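Local coordinates for protein mitochondrial association factor 1 (Toxoplasma gondii, PDB 6BXS) that is encoded by a locus required for direct manipulation of host mitochondria and has a macro domain, a fold whose members commonly bind ADP-ribose, at residues P105-I111 with R122-A128; A146-L152 with D165-V171; Y186-M190 with A236-V241. One frame throughout, in Å; residues are numbered along the deposited sequence.

In the fold
Contacts 1 and 2 are two strand pairings in one mixed sheet. Their centres lie about 10 Å apart. Strand 120-126 of contact 1 and strand 147-152 of contact 2 are neighbours, and Phe124 N is 2.7 Å from Leu149 O, a probable hydrogen bond. Contact 3 pairs two helices. Its centre is about 19 Å from that of contact 1 and about 18 Å from that of contact 2. Helix 179-202 ties it to the sheet: Thr189 CG2 lies 3.2 Å from Thr170 OG1. Ala188 O also lies 3.8 Å from Ala128 CB, in the loop after strand 120-126. Together the contacts sample the sheet and helix layers expected of a macro domain.

Contact 1: P105-I111 with R122-A128; sequences PGTLVEI and RSFAYVA
Strands 109-111 and 122-126 run antiparallel, with axes 4.8 Å apart at 159°. Val109 faces Ala125 and Ile111 faces Ser123 as hydrogen-bonded pairs. Glu110 and Phe124 between them form a non-hydrogen-bonded pair, CA to CA 4.5 Å. The bonds are Val109 N to Ala125 O (3.0 Å), Ala125 N to Val109 O (3.1 Å), Ile111 N to Ser123 O (3.1 Å) and Ser123 N to Ile111 O (3.2 Å). Before the strand, Gly106 N donates to Val127 O (2.7 Å). Gly106 has phi 85° and psi 5°, where a CB would jam against the Pro105 carbonyl. A water accepts from Val127 N (3.0 Å) and lies 2.7 Å from Thr107 O.

Glu110 is extended, chi1 and chi2 both t. Its OE2 takes bonds from Arg122 NE (2.5 Å) and Arg122 NH2 (2.6 Å). This salt bridge meets the edge of the guanidinium, on an Arg122 side chain with chi1 to chi3 all t. Leu108 (t, p) brings CD2 to 3.6 Å from CD2 of Phe124 (m), and its CD1 to 3.9 Å from Tyr126 CB. Tyr126 (t) brings CE2 to 3.3 Å from Gly106 O; the Phe124 ring also meets Tyr200 edge-to-face. On the opposite face, Val109 (m) sets CG2 3.7 Å from Ala125 CB. Ile111 (chi1 p) sets CD1 3.9 Å from Ser123 CB. That face packs on helix 83-103, while Leu108 and Tyr126 reach helix 179-202. This is a beta hairpin closing one edge of the sheet, with helices against both faces as in the macro domain's alpha-beta-alpha sandwich.

Contact 2: A146-L152 with D165-V171; sequences ATFLHIL and DVMLYTV
Asp165 anchors one end of this pair through salt bridges to Arg44 and Lys209, and its O accepts from Leu152 N (2.8 Å). Inward from there, His150 N bonds Met167 O (2.9 Å) and Met167 N bonds His150 O (3.1 Å). Phe148 N bonds Tyr169 O (2.8 Å) and Tyr169 N bonds Phe148 O (2.9 Å). A weak bond from Val171 N to Ala146 O (3.3 Å) ends the ladder. Strands 147-152 and 166-170 are thus antiparallel, at 161° and 4.6 Å between axes. Thr147-Thr170, Leu149-Leu168 and Ile151-Val166 are the non-hydrogen-bonded pairs.

On their face, Leu149 (t, t) puts CD2 3.7 Å from Val166 CG1 and its CG 4.1 Å from Leu168 CG. On the other face, Phe148 (m) and Tyr169 (t) touch CD1 to CD1 at 3.8 Å. Leu152 CD2 lies 4.0 Å from Met167 SD. His150 (m) bonds Gln94 and Ser123, and Tyr169 OH bonds Thr52.

This is an antiparallel pair within the macro domain's mixed sheet, between two helix layers. Strand 120-126 flanks 147-152, and strand 45-50 flanks 166-170. Helix 179-202 packs on Thr147, Leu149 and Ile151; helix 83-103 packs on Phe148 and Tyr169.

Contact 3: Y186-M190 with A236-V241; sequences YKATM and ANAVAV
Two helical segments cross at -49°, with axes 8.4 Å apart at their closest. Each is regular: Met190 N bonds Tyr186 O (3.0 Å), and Ala240 N bonds Ala236 O (3.0 Å). The closest backbones are at Lys187 and Ala240, whose CA atoms are 4.3 Å apart. The small Ala240 side chain permits this approach.

Ala240 CB is the central bump. It fits a hollow lined by Tyr186, Lys187 and Met190, lying 3.7 Å from Tyr186 O, 3.7 Å from Lys187 CA and 3.7 Å from Met190 CB. One turn earlier, Ala236 CB sits over the face of the Tyr186 ring, 4.2 Å from its centroid, as a CH-pi contact. Tyr186 has chi1 -148°, between wells, and its CE1 reaches 3.4 Å from Asn237 CA. Met190 (t, p, p) curls past Ala240. Its CE ends 3.3 Å from Asn237 OD1 and 3.8 Å from Val241 CG2. Lys187 (m, then t throughout) lays CE 3.5 Å from Val239 CG1. A water donates to both Lys187 O and Ala240 O, each at 2.8 Å, and bridges the two backbones.

Residues four apart, Tyr186 with Met190 and Ala236 with Ala240, make the touching rows. Angle and rows are consistent with ridges-into-grooves packing. Tyr186 OH bonds Leu219 O. Beyond the pair, Val241 and Asn237 of helix 230-248 rest on strand 253-256, Ala238 packs on helix 263-276, and Ala188 of helix 179-202 meets Ile129 and Trp135.

Contact 1: P105-I111 with R122-A128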
loop_
_atom_site.group_PDB
_atom_site.type_symbol
_atom_site.label_atom_id
_atom_site.label_comp_id
_atom_site.label_asym_id
_atom_site.label_seq_id
_atom_site.Cartn_x
_atom_site.Cartn_y
_atom_site.Cartn_z
ATOM N N PRO A 105 1.426 -16.352 9.993
ATOM C CA PRO A 105 2.297 -15.365 9.348
ATOM C C PRO A 105 2.892 -15.882 8.041
ATOM O O PRO A 105 3.301 -17.041 7.967
ATOM C CB PRO A 105 3.394 -15.125 10.391
ATOM C CG PRO A 105 2.802 -15.566 11.687
ATOM C CD PRO A 105 1.884 -16.692 11.351
ATOM N N GLY A 106 2.926 -15.030 7.022
ATOM C CA GLY A 106 3.494 -15.395 5.738
ATOM C C GLY A 106 2.513 -16.104 4.822
ATOM O O GLY A 106 2.889 -16.559 3.740
ATOM N N THR A 107 1.258 -16.197 5.253
ATOM C CA THR A 107 0.209 -16.822 4.451
ATOM C C THR A 107 -0.887 -15.811 4.134
ATOM O O THR A 107 -1.203 -14.947 4.951
ATOM C CB THR A 107 -0.420 -18.031 5.171
ATOM O OG1 THR A 107 -1.250 -17.573 6.244
ATOM C CG2 THR A 107 0.656 -18.958 5.718
ATOM N N LEU A 108 -1.461 -15.927 2.942
ATOM C CA LEU A 108 -2.548 -15.049 2.528
ATOM C C LEU A 108 -3.885 -15.595 3.018
ATOM O O LEU A 108 -4.324 -16.661 2.587
ATOM C CB LEU A 108 -2.562 -14.899 1.005
ATOM C CG LEU A 108 -3.461 -13.798 0.435
ATOM C CD1 LEU A 108 -2.908 -12.422 0.768
ATOM C CD2 LEU A 108 -3.618 -13.961 -1.070
ATOM N N VAL A 109 -4.525 -14.866 3.928
ATOM C CA VAL A 109 -5.834 -15.261 4.437
ATOM C C VAL A 109 -6.914 -14.503 3.678
ATOM O O VAL A 109 -6.619 -13.549 2.956
ATOM C CB VAL A 109 -5.960 -15.015 5.953
ATOM C CG1 VAL A 109 -4.976 -15.903 6.698
ATOM C CG2 VAL A 109 -5.735 -13.549 6.299
ATOM N N GLU A 110 -8.164 -14.923 3.849
ATOM C CA GLU A 110 -9.213 -14.541 2.913
ATOM C C GLU A 110 -10.622 -14.677 3.488
ATOM O O GLU A 110 -10.906 -15.595 4.256
ATOM C CB GLU A 110 -9.077 -15.403 1.654
ATOM C CG GLU A 110 -10.030 -15.088 0.522
ATOM C CD GLU A 110 -9.872 -16.065 -0.634
ATOM O OE1 GLU A 110 -8.726 -16.466 -0.928
ATOM O OE2 GLU A 110 -10.894 -16.444 -1.242
ATOM N N ILE A 111 -11.493 -13.748 3.106
ATOM C CA ILE A 111 -12.923 -13.846 3.388
ATOM C C ILE A 111 -13.712 -13.244 2.229
ATOM O O ILE A 111 -13.249 -12.311 1.570
ATOM C CB ILE A 111 -13.325 -13.132 4.704
ATOM C CG1 ILE A 111 -12.811 -11.689 4.733
ATOM C CG2 ILE A 111 -12.826 -13.906 5.919
ATOM C CD1 ILE A 111 -13.846 -10.666 4.332
ATOM N N ARG A 122 -14.106 -9.022 -2.441
ATOM C CA ARG A 122 -13.334 -10.021 -1.717
ATOM C C ARG A 122 -12.168 -9.340 -1.018
ATOM O O ARG A 122 -11.624 -8.359 -1.527
ATOM C CB ARG A 122 -12.839 -11.112 -2.663
ATOM C CG ARG A 122 -12.473 -12.407 -1.960
ATOM C CD ARG A 122 -12.705 -13.600 -2.855
ATOM N NE ARG A 122 -12.630 -14.860 -2.113
ATOM C CZ ARG A 122 -13.661 -15.662 -1.846
ATOM N NH1 ARG A 122 -14.888 -15.371 -2.263
ATOM N NH2 ARG A 122 -13.456 -16.778 -1.159
ATOM N N SER A 123 -11.792 -9.857 0.149
ATOM C CA SER A 123 -10.786 -9.210 0.985
ATOM C C SER A 123 -9.733 -10.194 1.469
ATOM O O SER A 123 -10.050 -11.304 1.897
ATOM C CB SER A 123 -11.452 -8.531 2.181
ATOM O OG SER A 123 -12.403 -7.576 1.749
ATOM N N PHE A 124 -8.477 -9.761 1.404
ATOM C CA PHE A 124 -7.338 -10.591 1.770
ATOM C C PHE A 124 -6.485 -9.881 2.809
ATOM O O PHE A 124 -6.581 -8.667 2.974
ATOM C CB PHE A 124 -6.484 -10.912 0.538
ATOM C CG PHE A 124 -7.239 -11.590 -0.572
ATOM C CD1 PHE A 124 -8.072 -10.866 -1.408
ATOM C CD2 PHE A 124 -7.101 -12.950 -0.790
ATOM C CE1 PHE A 124 -8.762 -11.489 -2.433
ATOM C CE2 PHE A 124 -7.787 -13.577 -1.813
ATOM C CZ PHE A 124 -8.616 -12.846 -2.635
ATOM N N ALA A 125 -5.644 -10.642 3.501
ATOM C CA ALA A 125 -4.671 -10.067 4.419
ATOM C C ALA A 125 -3.411 -10.925 4.476
ATOM O O ALA A 125 -3.436 -12.111 4.146
ATOM C CB ALA A 125 -5.268 -9.904 5.798
ATOM N N TYR A 126 -2.314 -10.312 4.906
ATOM C CA TYR A 126 -1.011 -10.961 4.913
ATOM C C TYR A 126 -0.073 -10.185 5.828
ATOM O O TYR A 126 -0.002 -8.958 5.750
ATOM C CB TYR A 126 -0.453 -11.034 3.483
ATOM C CG TYR A 126 0.927 -11.654 3.336
ATOM C CD1 TYR A 126 2.075 -10.949 3.682
ATOM C CD2 TYR A 126 1.081 -12.929 2.811
ATOM C CE1 TYR A 126 3.333 -11.509 3.538
ATOM C CE2 TYR A 126 2.336 -13.496 2.659
ATOM C CZ TYR A 126 3.457 -12.782 3.023
ATOM O OH TYR A 126 4.707 -13.341 2.872
ATOM N N VAL A 127 0.623 -10.896 6.708
ATOM C CA VAL A 127 1.685 -10.298 7.510
ATOM C C VAL A 127 2.956 -11.127 7.400
ATOM O O VAL A 127 2.922 -12.351 7.504
ATOM C CB VAL A 127 1.297 -10.164 9.001
ATOM C CG1 VAL A 127 0.312 -9.026 9.196
ATOM C CG2 VAL A 127 0.742 -11.474 9.545
ATOM N N ALA A 128 4.074 -10.447 7.174
ATOM C CA ALA A 128 5.372 -11.102 7.134
ATOM C C ALA A 128 5.809 -11.453 8.551
ATOM O O ALA A 128 6.430 -12.491 8.786
ATOM C CB ALA A 128 6.398 -10.208 6.458
HETATM O O HOH W 1 -0.457 -13.688 7.222
#

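Contact 2: A146-L152 with D165-V171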
loop_
_atom_site.group_PDB
_atom_site.type_symbol
_atom_site.label_atom_id
_atom_site.label_comp_id
_atom_site.label_asym_id
_atom_site.label_seq_id
_atom_site.Cartn_x
_atom_site.Cartn_y
_atom_site.Cartn_z
ATOM N N ALA A 146 0.725 -4.834 9.014
ATOM C CA ALA A 146 -0.524 -5.424 8.552
ATOM C C ALA A 146 -0.818 -4.954 7.136
ATOM O O ALA A 146 -0.858 -3.753 6.873
ATOM C CB ALA A 146 -1.668 -5.058 9.483
ATOM N N THR A 147 -1.019 -5.906 6.230
ATOM C CA THR A 147 -1.264 -5.603 4.826
ATOM C C THR A 147 -2.539 -6.285 4.347
ATOM O O THR A 147 -2.726 -7.486 4.539
ATOM C CB THR A 147 -0.085 -6.045 3.939
ATOM O OG1 THR A 147 1.116 -5.400 4.382
ATOM C CG2 THR A 147 -0.343 -5.685 2.482
ATOM N N PHE A 148 -3.409 -5.501 3.717
ATOM C CA PHE A 148 -4.675 -6.000 3.204
ATOM C C PHE A 148 -4.771 -5.763 1.700
ATOM O O PHE A 148 -4.202 -4.806 1.178
ATOM C CB PHE A 148 -5.842 -5.322 3.926
ATOM C CG PHE A 148 -5.726 -5.362 5.423
ATOM C CD1 PHE A 148 -5.092 -4.339 6.107
ATOM C CD2 PHE A 148 -6.239 -6.426 6.144
ATOM C CE1 PHE A 148 -4.976 -4.374 7.481
ATOM C CE2 PHE A 148 -6.126 -6.468 7.521
ATOM C CZ PHE A 148 -5.495 -5.441 8.190
ATOM N N LEU A 149 -5.484 -6.652 1.016
ATOM C CA LEU A 149 -5.741 -6.519 -0.412
ATOM C C LEU A 149 -7.230 -6.733 -0.661
ATOM O O LEU A 149 -7.795 -7.740 -0.234
ATOM C CB LEU A 149 -4.900 -7.522 -1.209
ATOM C CG LEU A 149 -4.812 -7.332 -2.727
ATOM C CD1 LEU A 149 -3.558 -8.007 -3.268
ATOM C CD2 LEU A 149 -6.046 -7.882 -3.433
ATOM N N HIS A 150 -7.861 -5.786 -1.349
ATOM C CA HIS A 150 -9.301 -5.837 -1.591
ATOM C C HIS A 150 -9.631 -5.788 -3.077
ATOM O O HIS A 150 -9.126 -4.935 -3.806
ATOM C CB HIS A 150 -10.013 -4.674 -0.892
ATOM C CG HIS A 150 -9.752 -4.592 0.579
ATOM N ND1 HIS A 150 -10.384 -5.407 1.494
ATOM C CD2 HIS A 150 -8.946 -3.774 1.296
ATOM C CE1 HIS A 150 -9.967 -5.103 2.712
ATOM N NE2 HIS A 150 -9.094 -4.116 2.618
ATOM N N ILE A 151 -10.484 -6.707 -3.515
ATOM C CA ILE A 151 -11.124 -6.592 -4.816
ATOM C C ILE A 151 -12.403 -5.787 -4.634
ATOM O O ILE A 151 -13.323 -6.224 -3.948
ATOM C CB ILE A 151 -11.451 -7.964 -5.433
ATOM C CG1 ILE A 151 -10.188 -8.826 -5.504
ATOM C CG2 ILE A 151 -12.065 -7.782 -6.819
ATOM C CD1 ILE A 151 -10.415 -10.218 -6.061
ATOM N N LEU A 152 -12.453 -4.608 -5.244
ATOM C CA LEU A 152 -13.599 -3.719 -5.103
ATOM C C LEU A 152 -14.749 -4.150 -6.002
ATOM O O LEU A 152 -14.533 -4.701 -7.082
ATOM C CB LEU A 152 -13.195 -2.281 -5.431
ATOM C CG LEU A 152 -12.116 -1.658 -4.543
ATOM C CD1 LEU A 152 -11.701 -0.305 -5.099
ATOM C CD2 LEU A 152 -12.601 -1.520 -3.107
ATOM N N ASP A 165 -9.852 -2.131 -10.002
ATOM C CA ASP A 165 -10.683 -2.702 -8.943
ATOM C C ASP A 165 -9.899 -3.501 -7.901
ATOM O O ASP A 165 -10.465 -4.351 -7.213
ATOM C CB ASP A 165 -11.762 -3.592 -9.560
ATOM C CG ASP A 165 -11.189 -4.797 -10.272
ATOM O OD1 ASP A 165 -9.961 -4.836 -10.499
ATOM O OD2 ASP A 165 -11.973 -5.705 -10.614
ATOM N N VAL A 166 -8.599 -3.237 -7.795
ATOM C CA VAL A 166 -7.790 -3.791 -6.712
ATOM C C VAL A 166 -7.087 -2.671 -5.958
ATOM O O VAL A 166 -6.472 -1.794 -6.564
ATOM C CB VAL A 166 -6.735 -4.788 -7.223
ATOM C CG1 VAL A 166 -5.885 -5.310 -6.066
ATOM C CG2 VAL A 166 -7.399 -5.944 -7.949
ATOM N N MET A 167 -7.187 -2.713 -4.633
ATOM C CA MET A 167 -6.474 -1.777 -3.776
ATOM C C MET A 167 -5.755 -2.544 -2.682
ATOM O O MET A 167 -6.114 -3.679 -2.369
ATOM C CB MET A 167 -7.429 -0.750 -3.156
ATOM C CG MET A 167 -8.470 -1.337 -2.208
ATOM S SD MET A 167 -9.338 -0.079 -1.242
ATOM C CE MET A 167 -8.073 0.416 -0.073
ATOM N N LEU A 168 -4.728 -1.921 -2.119
ATOM C CA LEU A 168 -4.076 -2.440 -0.931
ATOM C C LEU A 168 -4.154 -1.406 0.185
ATOM O O LEU A 168 -4.387 -0.223 -0.059
ATOM C CB LEU A 168 -2.620 -2.813 -1.217
ATOM C CG LEU A 168 -2.392 -4.128 -1.971
ATOM C CD1 LEU A 168 -1.888 -3.849 -3.372
ATOM C CD2 LEU A 168 -1.424 -5.033 -1.223
ATOM N N TYR A 169 -3.958 -1.882 1.408
ATOM C CA TYR A 169 -4.029 -1.061 2.610
ATOM C C TYR A 169 -2.949 -1.580 3.546
ATOM O O TYR A 169 -2.898 -2.776 3.832
ATOM C CB TYR A 169 -5.425 -1.145 3.242
ATOM C CG TYR A 169 -5.659 -0.288 4.477
ATOM C CD1 TYR A 169 -5.074 -0.607 5.698
ATOM C CD2 TYR A 169 -6.503 0.816 4.429
ATOM C CE1 TYR A 169 -5.304 0.162 6.826
ATOM C CE2 TYR A 169 -6.740 1.592 5.555
ATOM C CZ TYR A 169 -6.138 1.259 6.750
ATOM O OH TYR A 169 -6.367 2.024 7.873
ATOM N N THR A 170 -2.070 -0.689 3.994
ATOM C CA THR A 170 -0.955 -1.090 4.845
ATOM C C THR A 170 -0.700 -0.057 5.937
ATOM O O THR A 170 -1.025 1.123 5.785
ATOM C CB THR A 170 0.342 -1.309 4.019
ATOM O OG1 THR A 170 1.290 -2.042 4.802
ATOM C CG2 THR A 170 0.958 0.017 3.571
ATOM N N VAL A 171 -0.114 -0.520 7.038
ATOM C CA VAL A 171 0.120 0.313 8.213
ATOM C C VAL A 171 1.614 0.487 8.449
ATOM O O VAL A 171 2.319 -0.468 8.776
ATOM C CB VAL A 171 -0.529 -0.300 9.470
ATOM C CG1 VAL A 171 -0.265 0.566 10.698
ATOM C CG2 VAL A 171 -2.026 -0.478 9.262
HETATM O O HOH W 2 -14.829 -3.870 -10.331
#

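Contact 3: Y186-M190 with A236-V241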
loop_
_atom_site.group_PDB
_atom_site.type_symbol
_atom_site.label_atom_id
_atom_site.label_comp_id
_atom_site.label_asym_id
_atom_site.label_seq_id
_atom_site.Cartn_x
_atom_site.Cartn_y
_atom_site.Cartn_z
ATOM N N TYR A 186 9.616 -1.305 8.962
ATOM C CA TYR A 186 9.450 -0.815 7.595
ATOM C C TYR A 186 9.697 -1.932 6.580
ATOM O O TYR A 186 8.968 -2.060 5.596
ATOM C CB TYR A 186 10.399 0.356 7.321
ATOM C CG TYR A 186 9.848 1.386 6.353
ATOM C CD1 TYR A 186 9.670 1.087 5.007
ATOM C CD2 TYR A 186 9.513 2.662 6.786
ATOM C CE1 TYR A 186 9.166 2.032 4.123
ATOM C CE2 TYR A 186 9.012 3.609 5.911
ATOM C CZ TYR A 186 8.842 3.291 4.582
ATOM O OH TYR A 186 8.345 4.238 3.715
ATOM N N LYS A 187 10.730 -2.732 6.820
ATOM C CA LYS A 187 11.037 -3.863 5.950
ATOM C C LYS A 187 9.927 -4.906 6.007
ATOM O O LYS A 187 9.526 -5.456 4.982
ATOM C CB LYS A 187 12.368 -4.500 6.344
ATOM C CG LYS A 187 13.569 -3.596 6.143
ATOM C CD LYS A 187 14.794 -4.157 6.841
ATOM C CE LYS A 187 15.976 -3.212 6.741
ATOM N NZ LYS A 187 16.975 -3.431 7.817
ATOM N N ALA A 188 9.446 -5.175 7.217
ATOM C CA ALA A 188 8.336 -6.100 7.430
ATOM C C ALA A 188 7.098 -5.641 6.669
ATOM O O ALA A 188 6.357 -6.453 6.116
ATOM C CB ALA A 188 8.027 -6.216 8.914
ATOM N N THR A 189 6.881 -4.330 6.649
ATOM C CA THR A 189 5.737 -3.749 5.959
ATOM C C THR A 189 5.855 -3.933 4.443
ATOM O O THR A 189 4.890 -4.310 3.778
ATOM C CB THR A 189 5.593 -2.249 6.280
ATOM O OG1 THR A 189 5.432 -2.074 7.694
ATOM C CG2 THR A 189 4.390 -1.649 5.565
ATOM N N MET A 190 7.038 -3.663 3.900
ATOM C CA MET A 190 7.256 -3.807 2.463
ATOM C C MET A 190 7.155 -5.269 2.044
ATOM O O MET A 190 6.652 -5.574 0.964
ATOM C CB MET A 190 8.616 -3.237 2.060
ATOM C CG MET A 190 8.785 -3.059 0.553
ATOM S SD MET A 190 7.562 -1.944 -0.172
ATOM C CE MET A 190 7.993 -0.398 0.623
ATOM N N ALA A 236 14.997 4.003 4.623
ATOM C CA ALA A 236 14.255 2.873 5.170
ATOM C C ALA A 236 13.408 2.219 4.081
ATOM O O ALA A 236 13.341 0.994 3.979
ATOM C CB ALA A 236 13.381 3.323 6.322
ATOM N N ASN A 237 12.760 3.052 3.274
ATOM C CA ASN A 237 11.943 2.572 2.169
ATOM C C ASN A 237 12.787 1.893 1.094
ATOM O O ASN A 237 12.439 0.819 0.611
ATOM C CB ASN A 237 11.149 3.726 1.554
ATOM C CG ASN A 237 10.401 3.316 0.301
ATOM O OD1 ASN A 237 9.375 2.640 0.370
ATOM N ND2 ASN A 237 10.911 3.726 -0.856
ATOM N N ALA A 238 13.895 2.524 0.726
ATOM C CA ALA A 238 14.780 1.982 -0.301
ATOM C C ALA A 238 15.296 0.603 0.092
ATOM O O ALA A 238 15.223 -0.339 -0.692
ATOM C CB ALA A 238 15.940 2.930 -0.551
ATOM N N VAL A 239 15.805 0.488 1.313
ATOM C CA VAL A 239 16.337 -0.778 1.803
ATOM C C VAL A 239 15.231 -1.828 1.935
ATOM O O VAL A 239 15.457 -3.012 1.679
ATOM C CB VAL A 239 17.047 -0.587 3.162
ATOM C CG1 VAL A 239 17.400 -1.926 3.795
ATOM C CG2 VAL A 239 18.305 0.250 2.980
ATOM N N ALA A 240 14.039 -1.397 2.335
ATOM C CA ALA A 240 12.906 -2.309 2.459
ATOM C C ALA A 240 12.492 -2.842 1.091
ATOM O O ALA A 240 12.137 -4.013 0.952
ATOM C CB ALA A 240 11.732 -1.616 3.136
ATOM N N VAL A 241 12.531 -1.975 0.085
ATOM C CA VAL A 241 12.200 -2.372 -1.278
ATOM C C VAL A 241 13.221 -3.378 -1.814
ATOM O O VAL A 241 12.849 -4.363 -2.450
ATOM C CB VAL A 241 12.131 -1.146 -2.213
ATOM C CG1 VAL A 241 12.131 -1.568 -3.684
ATOM C CG2 VAL A 241 10.887 -0.315 -1.904
HETATM O O HOH W 3 11.667 -5.660 3.129
#